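Local coordinates for Lmo0135 protein (Listeria monocytogenes EGD-e, PDB 5ISU) that serves as the substrate-binding protein CtaP of an ABC transporter and probably captures peptides outside the cell for import, at residues Asn221-Gln225 with Asn226-Asn230; Lys328-Val331 with Lys332-Gly335; Gln361-Tyr364 with Lys365-Gly368; Leu472-Asp475 with Ser476-Gly480. One frame throughout, in Å; residues are numbered along the deposited sequence.

Interaction 1: Asn221-Gln225 with Asn226-Asn230; sequences NLALQ and NGEIN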
loop_
_atom_site.group_PDB
_atom_site.type_symbol
_atom_site.label_atom_id
_atom_site.label_comp_id
_atom_site.label_asym_id
_atom_site.label_seq_id
_atom_site.Cartn_x
_atom_site.Cartn_y
_atom_site.Cartn_z
ATOM N N ASN A 221 23.491 -5.929 -1.448
ATOM C CA ASN A 221 23.729 -6.674 -0.205
ATOM C C ASN A 221 25.209 -6.681 0.155
ATOM O O ASN A 221 25.563 -6.637 1.340
ATOM C CB ASN A 221 23.147 -8.090 -0.283
ATOM C CG ASN A 221 21.611 -8.096 -0.258
ATOM O OD1 ASN A 221 20.975 -7.127 0.176
ATOM N ND2 ASN A 221 21.014 -9.204 -0.690
ATOM N N LEU A 222 26.063 -6.715 -0.862
ATOM C CA LEU A 222 27.495 -6.619 -0.625
ATOM C C LEU A 222 27.839 -5.201 -0.079
ATOM O O LEU A 222 28.654 -5.056 0.853
ATOM C CB LEU A 222 28.279 -6.904 -1.895
ATOM C CG LEU A 222 29.779 -6.897 -1.681
ATOM C CD1 LEU A 222 30.162 -7.928 -0.622
ATOM C CD2 LEU A 222 30.497 -7.141 -2.998
ATOM N N ALA A 223 27.202 -4.171 -0.648
ATOM C CA ALA A 223 27.429 -2.792 -0.188
ATOM C C ALA A 223 27.037 -2.672 1.295
ATOM O O ALA A 223 27.710 -1.995 2.079
ATOM C CB ALA A 223 26.651 -1.793 -1.042
ATOM N N LEU A 224 25.968 -3.364 1.661
ATOM C CA LEU A 224 25.488 -3.392 3.026
ATOM C C LEU A 224 26.510 -4.060 3.947
ATOM O O LEU A 224 26.787 -3.573 5.032
ATOM C CB LEU A 224 24.138 -4.136 3.097
ATOM C CG LEU A 224 23.612 -4.437 4.500
ATOM C CD1 LEU A 224 23.281 -3.135 5.220
ATOM C CD2 LEU A 224 22.409 -5.361 4.412
ATOM N N GLN A 225 27.036 -5.191 3.505
ATOM C CA GLN A 225 28.050 -5.926 4.250
ATOM C C GLN A 225 29.302 -5.081 4.491
ATOM O O GLN A 225 29.859 -5.099 5.601
ATOM C CB GLN A 225 28.425 -7.200 3.490
ATOM C CG GLN A 225 29.606 -7.967 4.065
ATOM C CD GLN A 225 29.985 -9.171 3.213
ATOM O OE1 GLN A 225 29.164 -9.716 2.463
ATOM N NE2 GLN A 225 31.225 -9.600 3.337
ATOM N N ASN A 226 29.736 -4.341 3.466
ATOM C CA ASN A 226 30.939 -3.488 3.572
ATOM C C ASN A 226 30.696 -2.094 4.193
ATOM O O ASN A 226 31.566 -1.242 4.124
ATOM C CB ASN A 226 31.585 -3.325 2.188
ATOM C CG ASN A 226 31.955 -4.657 1.549
ATOM O OD1 ASN A 226 31.993 -5.694 2.213
ATOM N ND2 ASN A 226 32.204 -4.634 0.245
ATOM N N GLY A 227 29.511 -1.850 4.754
ATOM C CA GLY A 227 29.206 -0.555 5.377
ATOM C C GLY A 227 28.984 0.632 4.444
ATOM O O GLY A 227 28.979 1.777 4.902
ATOM N N GLU A 228 28.823 0.374 3.142
ATOM C CA GLU A 228 28.569 1.435 2.144
ATOM C C GLU A 228 27.068 1.786 2.095
ATOM O O GLU A 228 26.685 2.819 1.548
ATOM C CB GLU A 228 29.103 1.004 0.782
ATOM C CG GLU A 228 30.629 0.829 0.808
ATOM C CD GLU A 228 31.201 0.044 -0.360
ATOM O OE1 GLU A 228 30.418 -0.447 -1.191
ATOM O OE2 GLU A 228 32.450 -0.105 -0.426
ATOM N N ILE A 229 26.243 0.875 2.623
ATOM C CA ILE A 229 24.812 1.065 2.815
ATOM C C ILE A 229 24.580 0.605 4.253
ATOM O O ILE A 229 25.185 -0.380 4.699
ATOM C CB ILE A 229 23.947 0.242 1.841
ATOM C CG1 ILE A 229 24.132 0.765 0.414
ATOM C CG2 ILE A 229 22.469 0.345 2.204
ATOM C CD1 ILE A 229 23.343 0.004 -0.625
ATOM N N ASN A 230 23.716 1.323 4.968
ATOM C CA ASN A 230 23.411 1.025 6.373
ATOM C C ASN A 230 22.027 0.413 6.611
ATOM O O ASN A 230 21.808 -0.207 7.648
ATOM C CB ASN A 230 23.457 2.320 7.173
ATOM C CG ASN A 230 24.803 3.004 7.112
ATOM O OD1 ASN A 230 24.905 4.134 6.633
ATOM N ND2 ASN A 230 25.846 2.313 7.560
#
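A Schellman motif closes the helix 217-225, and A223 meets E228 and I229 at its heart. The backbone N of E228 bonds to A223 O at 2.8 Å, while G227 N reaches back to L224 O at 3.2 Å, the inner bond of the motif. With its positive phi, G227 is the C-prime residue that turns the chain away from the helical path. A second donor, I229 N, lies 3.3 Å from A223 O and approaches from the same face of that carbonyl's plane as E228 N, so one carbonyl oxygen is held by two N-H groups. The last regular helical bond runs from N226 N to L222 O, at 2.9 Å. Beneath the polar turn, I229 CD1 packs on A223 CB at 3.8 Å, and the branch L224 CD1 comes within 3.4 Å of I229 O. Having CG trans to the backbone N (chi1 171°) brings L224's end back towards the chain that follows. Beyond the turn, N230 bonds through its side chain to I21 N. Q225 touches A245 of helix 239-245, and the chain leads on into strand 231-233.

Interaction 2: Lys328-Val331 with Lys332-Gly335; sequences KKLV and KESG
K328-V331 and K332-S334 are consecutive parts of helix 324-334, which G335 leaves, and they are tied by a ladder of i to i+4 bonds. K332 N donates to K328 O at 3.2 Å and E333 N to K329 O at 3.1 Å, the latter almost straight with 177° at the hydrogen. S334 N then reaches L330 O at 2.8 Å, a shorter but more bent bond. G335 departs from helical angles with a positive phi, where a side chain would press on the preceding carbonyl oxygen. Among the side chains, E333 keeps its CG trans to its own carbonyl carbon (chi1 -66°) and runs out extended across its neighbours one turn back. Its OE1 lies 3.8 Å from L330 CD2, and its OE2 sits 4.1 Å from K329 CD. L330 itself faces helix 273-281, meeting E274, A278 and Y281, while V331 touches V369. The carboxylate of E333 therefore rests against the aliphatic part of K329, whose chain bends at chi2 and chi4. With K329 NZ 6.2 Å from E333 OE2, the opposite charges make no salt bridge here, and any attraction between them is probably long-range and modest; the backbone bonds carry the contact.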
loop_
_atom_site.group_PDB
_atom_site.type_symbol
_atom_site.label_atom_id
_atom_site.label_comp_id
_atom_site.label_asym_id
_atom_site.label_seq_id
_atom_site.Cartn_x
_atom_site.Cartn_y
_atom_site.Cartn_z
ATOM N N LYS A 328 -12.550 -32.703 -6.700
ATOM C CA LYS A 328 -12.882 -33.585 -7.836
ATOM C C LYS A 328 -14.400 -33.600 -8.077
ATOM O O LYS A 328 -14.850 -33.586 -9.216
ATOM C CB LYS A 328 -12.307 -35.002 -7.642
ATOM C CG LYS A 328 -10.793 -35.075 -7.857
ATOM C CD LYS A 328 -10.191 -36.457 -7.594
ATOM C CE LYS A 328 -10.207 -36.814 -6.108
ATOM N NZ LYS A 328 -9.557 -38.119 -5.763
ATOM N N LYS A 329 -15.167 -33.627 -6.989
ATOM C CA LYS A 329 -16.633 -33.560 -7.049
ATOM C C LYS A 329 -17.131 -32.289 -7.740
ATOM O O LYS A 329 -18.014 -32.346 -8.589
ATOM C CB LYS A 329 -17.244 -33.634 -5.628
ATOM C CG LYS A 329 -17.811 -34.986 -5.208
ATOM C CD LYS A 329 -19.255 -35.109 -5.697
ATOM C CE LYS A 329 -19.915 -36.427 -5.316
ATOM N NZ LYS A 329 -19.337 -37.588 -6.047
ATOM N N LEU A 330 -16.554 -31.152 -7.371
ATOM C CA LEU A 330 -16.968 -29.860 -7.927
ATOM C C LEU A 330 -16.589 -29.652 -9.398
ATOM O O LEU A 330 -17.384 -29.101 -10.177
ATOM C CB LEU A 330 -16.438 -28.723 -7.051
ATOM C CG LEU A 330 -17.179 -28.644 -5.714
ATOM C CD1 LEU A 330 -16.346 -27.949 -4.655
ATOM C CD2 LEU A 330 -18.538 -27.971 -5.884
ATOM N N VAL A 331 -15.390 -30.078 -9.778
ATOM C CA VAL A 331 -14.985 -29.943 -11.174
ATOM C C VAL A 331 -15.920 -30.802 -12.066
ATOM O O VAL A 331 -16.218 -30.418 -13.194
ATOM C CB VAL A 331 -13.474 -30.237 -11.390
ATOM C CG1 VAL A 331 -13.094 -31.623 -10.897
ATOM C CG2 VAL A 331 -13.097 -30.072 -12.860
ATOM N N LYS A 332 -16.394 -31.933 -11.529
ATOM C CA LYS A 332 -17.360 -32.809 -12.221
ATOM C C LYS A 332 -18.677 -32.041 -12.411
ATOM O O LYS A 332 -19.113 -31.822 -13.542
ATOM C CB LYS A 332 -17.591 -34.088 -11.390
ATOM C CG LYS A 332 -18.637 -35.085 -11.891
ATOM C CD LYS A 332 -18.188 -35.888 -13.100
ATOM C CE LYS A 332 -19.208 -36.972 -13.432
ATOM N NZ LYS A 332 -18.778 -37.869 -14.541
ATOM N N GLU A 333 -19.274 -31.610 -11.294
ATOM C CA GLU A 333 -20.530 -30.836 -11.291
ATOM C C GLU A 333 -20.438 -29.569 -12.134
ATOM O O GLU A 333 -21.452 -29.065 -12.614
ATOM C CB GLU A 333 -20.907 -30.398 -9.871
ATOM C CG GLU A 333 -21.260 -31.509 -8.891
ATOM C CD GLU A 333 -21.507 -30.985 -7.474
ATOM O OE1 GLU A 333 -21.611 -29.745 -7.283
ATOM O OE2 GLU A 333 -21.601 -31.820 -6.548
ATOM N N SER A 334 -19.225 -29.039 -12.270
ATOM C CA SER A 334 -18.986 -27.837 -13.058
ATOM C C SER A 334 -19.451 -27.958 -14.511
ATOM O O SER A 334 -20.130 -27.067 -15.036
ATOM C CB SER A 334 -17.493 -27.514 -13.050
ATOM O OG SER A 334 -17.203 -26.399 -13.864
ATOM N N GLY A 335 -19.090 -29.078 -15.136
ATOM C CA GLY A 335 -19.375 -29.330 -16.543
ATOM C C GLY A 335 -18.190 -28.878 -17.382
ATOM O O GLY A 335 -18.264 -28.818 -18.606
#

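Interaction 3: Gln361-Tyr364 with Lys365-Gly368; sequences QQQY and KEIG
Y364 O is gripped by two backbone N-H groups: I367 N bonds to it at 3.0 Å, from above the carbonyl plane, and V369 N reaches it as the outer bond of a Schellman motif. The inner bond of that motif runs from G368 N to K365 O, also at 3.0 Å, and the positive phi of G368 makes it the C-prime residue. A type I turn from K365 to G368 forms the end of the unwinding chain. Before it, K365 N donates to Q361 O at 2.9 Å, a normal helical bond, whereas E366 N to Q362 O is only weak. The side chain of I367 is folded over this turn: its CG1 stands between its own backbone N and carbonyl carbon (chi1 66°), which sets it 3.3 Å from Y364 O and leads CD1 on to the tyrosine ring. That methyl meets ring atom CD1 of Y364 obliquely, at 4.3 Å. Q363 and E366 run side by side in the same direction, with amide and carboxylate planes 64° apart. Q363 NE2 has its strongest partner in A282 O, and E366 OE2 merely stays nearby. The phenol of Y364 is held by a residue distant in sequence, its OH bonding to L279 O, while Q361 NE2 binds L371 O of the following strand. Thus the C-terminal end of helix 351-365 is sewn to strand 370-376, which it precedes, and to L279 and A282 at the end of helix 273-281 and just past it, while I367 lies against I324 and A327 of helix 324-334.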
loop_
_atom_site.group_PDB
_atom_site.type_symbol
_atom_site.label_atom_id
_atom_site.label_comp_id
_atom_site.label_asym_id
_atom_site.label_seq_id
_atom_site.Cartn_x
_atom_site.Cartn_y
_atom_site.Cartn_z
ATOM N N GLN A 361 -0.307 -25.447 -10.743
ATOM C CA GLN A 361 -0.229 -26.418 -11.848
ATOM C C GLN A 361 -0.225 -27.839 -11.304
ATOM O O GLN A 361 -0.993 -28.699 -11.757
ATOM C CB GLN A 361 1.040 -26.195 -12.663
ATOM C CG GLN A 361 1.148 -27.060 -13.907
ATOM C CD GLN A 361 2.475 -26.889 -14.606
ATOM O OE1 GLN A 361 3.528 -26.814 -13.970
ATOM N NE2 GLN A 361 2.439 -26.862 -15.928
ATOM N N GLN A 362 0.655 -28.063 -10.336
ATOM C CA GLN A 362 0.796 -29.341 -9.651
ATOM C C GLN A 362 -0.533 -29.758 -9.017
ATOM O O GLN A 362 -1.000 -30.878 -9.236
ATOM C CB GLN A 362 1.854 -29.196 -8.550
ATOM C CG GLN A 362 2.221 -30.465 -7.787
ATOM C CD GLN A 362 2.912 -30.154 -6.462
ATOM O OE1 GLN A 362 2.344 -29.479 -5.591
ATOM N NE2 GLN A 362 4.116 -30.664 -6.288
ATOM N N GLN A 363 -1.156 -28.839 -8.261
ATOM C CA GLN A 363 -2.400 -29.149 -7.549
ATOM C C GLN A 363 -3.576 -29.324 -8.458
ATOM O O GLN A 363 -4.449 -30.135 -8.173
ATOM C CB GLN A 363 -2.720 -28.105 -6.466
ATOM C CG GLN A 363 -1.706 -28.091 -5.320
ATOM C CD GLN A 363 -1.517 -29.459 -4.663
ATOM O OE1 GLN A 363 -0.397 -29.964 -4.578
ATOM N NE2 GLN A 363 -2.615 -30.081 -4.251
ATOM N N TYR A 364 -3.627 -28.554 -9.538
ATOM C CA TYR A 364 -4.726 -28.700 -10.484
ATOM C C TYR A 364 -4.579 -29.990 -11.283
ATOM O O TYR A 364 -5.582 -30.644 -11.571
ATOM C CB TYR A 364 -4.927 -27.456 -11.362
ATOM C CG TYR A 364 -5.255 -26.186 -10.573
ATOM C CD1 TYR A 364 -5.930 -26.236 -9.343
ATOM C CD2 TYR A 364 -4.982 -24.934 -11.101
ATOM C CE1 TYR A 364 -6.240 -25.081 -8.641
ATOM C CE2 TYR A 364 -5.310 -23.771 -10.406
ATOM C CZ TYR A 364 -5.935 -23.852 -9.181
ATOM O OH TYR A 364 -6.258 -22.704 -8.500
ATOM N N LYS A 365 -3.347 -30.380 -11.613
ATOM C CA LYS A 365 -3.140 -31.666 -12.281
ATOM C C LYS A 365 -3.823 -32.785 -11.505
ATOM O O LYS A 365 -4.536 -33.601 -12.092
ATOM C CB LYS A 365 -1.657 -32.026 -12.430
ATOM C CG LYS A 365 -0.961 -31.451 -13.652
ATOM C CD LYS A 365 0.412 -32.092 -13.847
ATOM C CE LYS A 365 1.099 -31.568 -15.103
ATOM N NZ LYS A 365 2.427 -32.204 -15.338
ATOM N N GLU A 366 -3.632 -32.789 -10.184
ATOM C CA GLU A 366 -4.186 -33.832 -9.319
ATOM C C GLU A 366 -5.728 -33.874 -9.268
ATOM O O GLU A 366 -6.299 -34.901 -8.891
ATOM C CB GLU A 366 -3.591 -33.736 -7.910
ATOM C CG GLU A 366 -3.816 -34.995 -7.077
ATOM C CD GLU A 366 -3.125 -34.963 -5.730
ATOM O OE1 GLU A 366 -3.170 -35.993 -5.019
ATOM O OE2 GLU A 366 -2.536 -33.920 -5.377
ATOM N N ILE A 367 -6.401 -32.782 -9.637
ATOM C CA ILE A 367 -7.882 -32.792 -9.686
ATOM C C ILE A 367 -8.402 -32.890 -11.133
ATOM O O ILE A 367 -9.556 -32.568 -11.402
ATOM C CB ILE A 367 -8.554 -31.594 -8.936
ATOM C CG1 ILE A 367 -8.260 -30.242 -9.605
ATOM C CG2 ILE A 367 -8.124 -31.583 -7.481
ATOM C CD1 ILE A 367 -9.174 -29.120 -9.138
ATOM N N GLY A 368 -7.542 -33.334 -12.052
ATOM C CA GLY A 368 -7.910 -33.511 -13.458
ATOM C C GLY A 368 -7.971 -32.254 -14.310
ATOM O O GLY A 368 -8.547 -32.288 -15.405
#

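Interaction 4: Leu472-Asp475 with Ser476-Gly480; sequences LALD and SRYGG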
loop_
_atom_site.group_PDB
_atom_site.type_symbol
_atom_site.label_atom_id
_atom_site.label_comp_id
_atom_site.label_asym_id
_atom_site.label_seq_id
_atom_site.Cartn_x
_atom_site.Cartn_y
_atom_site.Cartn_z
ATOM N N LEU A 472 13.623 -5.810 6.562
ATOM C CA LEU A 472 14.675 -4.807 6.526
ATOM C C LEU A 472 15.925 -5.334 7.205
ATOM O O LEU A 472 15.856 -6.125 8.153
ATOM C CB LEU A 472 14.304 -3.575 7.338
ATOM C CG LEU A 472 13.105 -2.763 6.910
ATOM C CD1 LEU A 472 12.822 -1.741 7.996
ATOM C CD2 LEU A 472 13.339 -2.121 5.547
ATOM N N ALA A 473 17.059 -4.809 6.764
ATOM C CA ALA A 473 18.330 -5.083 7.380
ATOM C C ALA A 473 18.859 -3.709 7.787
ATOM O O ALA A 473 18.930 -2.798 6.955
ATOM C CB ALA A 473 19.271 -5.769 6.410
ATOM N N LEU A 474 19.190 -3.566 9.069
ATOM C CA LEU A 474 19.702 -2.315 9.633
ATOM C C LEU A 474 21.045 -2.561 10.320
ATOM O O LEU A 474 21.112 -3.351 11.247
ATOM C CB LEU A 474 18.724 -1.757 10.680
ATOM C CG LEU A 474 19.202 -0.512 11.442
ATOM C CD1 LEU A 474 19.430 0.606 10.442
ATOM C CD2 LEU A 474 18.245 -0.036 12.541
ATOM N N ASP A 475 22.082 -1.843 9.886
ATOM C CA ASP A 475 23.435 -1.926 10.462
ATOM C C ASP A 475 23.315 -1.902 12.012
ATOM O O ASP A 475 22.686 -0.988 12.599
ATOM C CB ASP A 475 24.286 -0.787 9.873
ATOM C CG ASP A 475 25.692 -0.688 10.458
ATOM O OD1 ASP A 475 25.995 -1.257 11.538
ATOM O OD2 ASP A 475 26.505 0.043 9.844
ATOM N N SER A 476 23.897 -2.925 12.648
ATOM C CA SER A 476 23.823 -3.112 14.107
ATOM C C SER A 476 24.324 -1.964 14.951
ATOM O O SER A 476 23.981 -1.893 16.113
ATOM C CB SER A 476 24.489 -4.426 14.550
ATOM O OG SER A 476 23.653 -5.518 14.212
ATOM N N ARG A 477 25.108 -1.065 14.376
ATOM C CA ARG A 477 25.569 0.115 15.102
ATOM C C ARG A 477 24.434 1.155 15.317
ATOM O O ARG A 477 24.618 2.114 16.073
ATOM C CB ARG A 477 26.708 0.796 14.342
ATOM C CG ARG A 477 27.917 -0.086 14.026
ATOM C CD ARG A 477 28.974 0.692 13.259
ATOM N NE ARG A 477 28.404 1.367 12.095
ATOM C CZ ARG A 477 29.044 2.244 11.322
ATOM N NH1 ARG A 477 30.317 2.563 11.556
ATOM N NH2 ARG A 477 28.399 2.811 10.300
ATOM N N TYR A 478 23.277 0.969 14.670
ATOM C CA TYR A 478 22.167 1.923 14.782
ATOM C C TYR A 478 21.062 1.444 15.723
ATOM O O TYR A 478 20.590 0.317 15.616
ATOM C CB TYR A 478 21.558 2.225 13.396
ATOM C CG TYR A 478 22.488 2.966 12.461
ATOM C CD1 TYR A 478 23.448 2.288 11.734
ATOM C CD2 TYR A 478 22.397 4.353 12.299
ATOM C CE1 TYR A 478 24.310 2.957 10.881
ATOM C CE2 TYR A 478 23.243 5.035 11.437
ATOM C CZ TYR A 478 24.207 4.327 10.726
ATOM O OH TYR A 478 25.082 4.975 9.880
ATOM N N GLY A 479 20.651 2.304 16.645
ATOM C CA GLY A 479 19.572 1.974 17.561
ATOM C C GLY A 479 18.330 2.781 17.225
ATOM O O GLY A 479 18.324 3.586 16.275
ATOM N N GLY A 480 17.275 2.534 18.000
ATOM C CA GLY A 480 16.004 3.252 17.888
ATOM C C GLY A 480 14.999 2.768 16.870
ATOM O O GLY A 480 14.064 3.494 16.544
#
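D475 and Y478 bracket a type I beta turn that links strand 462-475 to strand 478-479, and D475 adds an Asx turn inside it. Two backbone N-H groups make the hydrogen bonds. Y478 N donates to D475 O at 2.9 Å, closing the beta turn, and R477 N meets D475 OD1 at 3.0 Å along a nearly straight line of 174°. The carboxylate can reach forward to R477 N because its CG is trans to the backbone N of D475 (chi1 176°); the donor N-H arrives from above the carboxylate plane. Of the ionic contacts, the salt bridge is R477 NE to D475 OD2, 3.2 Å and weak as a hydrogen bond. The arginine chain bends at chi3 so that its guanidinium turns back, lying within 5° of the carboxylate plane in orientation. D475 OD2 has a second partner in N230 ND2, so each carboxylate oxygen is engaged; the N-H donors on both oxygens and the arginine's positive charge would probably favour the ionised form. Apolar packing completes the set: L474 crosses Y478 at about a right angle, with its CD1 4.0 Å from Y478 CB. At the far end of the ring, the phenol OH bonds to S19 O, fixing the tyrosine there, and S476 OG makes a weak bond to N249 OD1. The ring is also met at its edge, in plane, by the oxygen that closes the turn: D475 O lies 3.5 Å from Y478 CD1.

How the interactions relate
The four sites form two close pairs at separate places on the chain. Interactions 1 and 4 have centres about 12 Å apart and touch directly: N230 O lies 2.8 Å from D475 N, a probable hydrogen bond, and L224 CD2 packs on A473 CB at 3.7 Å. Interactions 2 and 3 lie about 14 Å apart between centres, and V331 CG1 reaches I367 O at 3.7 Å. Between the pairs the gap is wide, the nearest atoms of interactions 1 and 3 being about 28 Å apart. Two of the sites, interactions 1 and 3, end helices in the same Schellman fashion. All four are local contacts of turns and helix ends, held mainly by backbone hydrogen bonds.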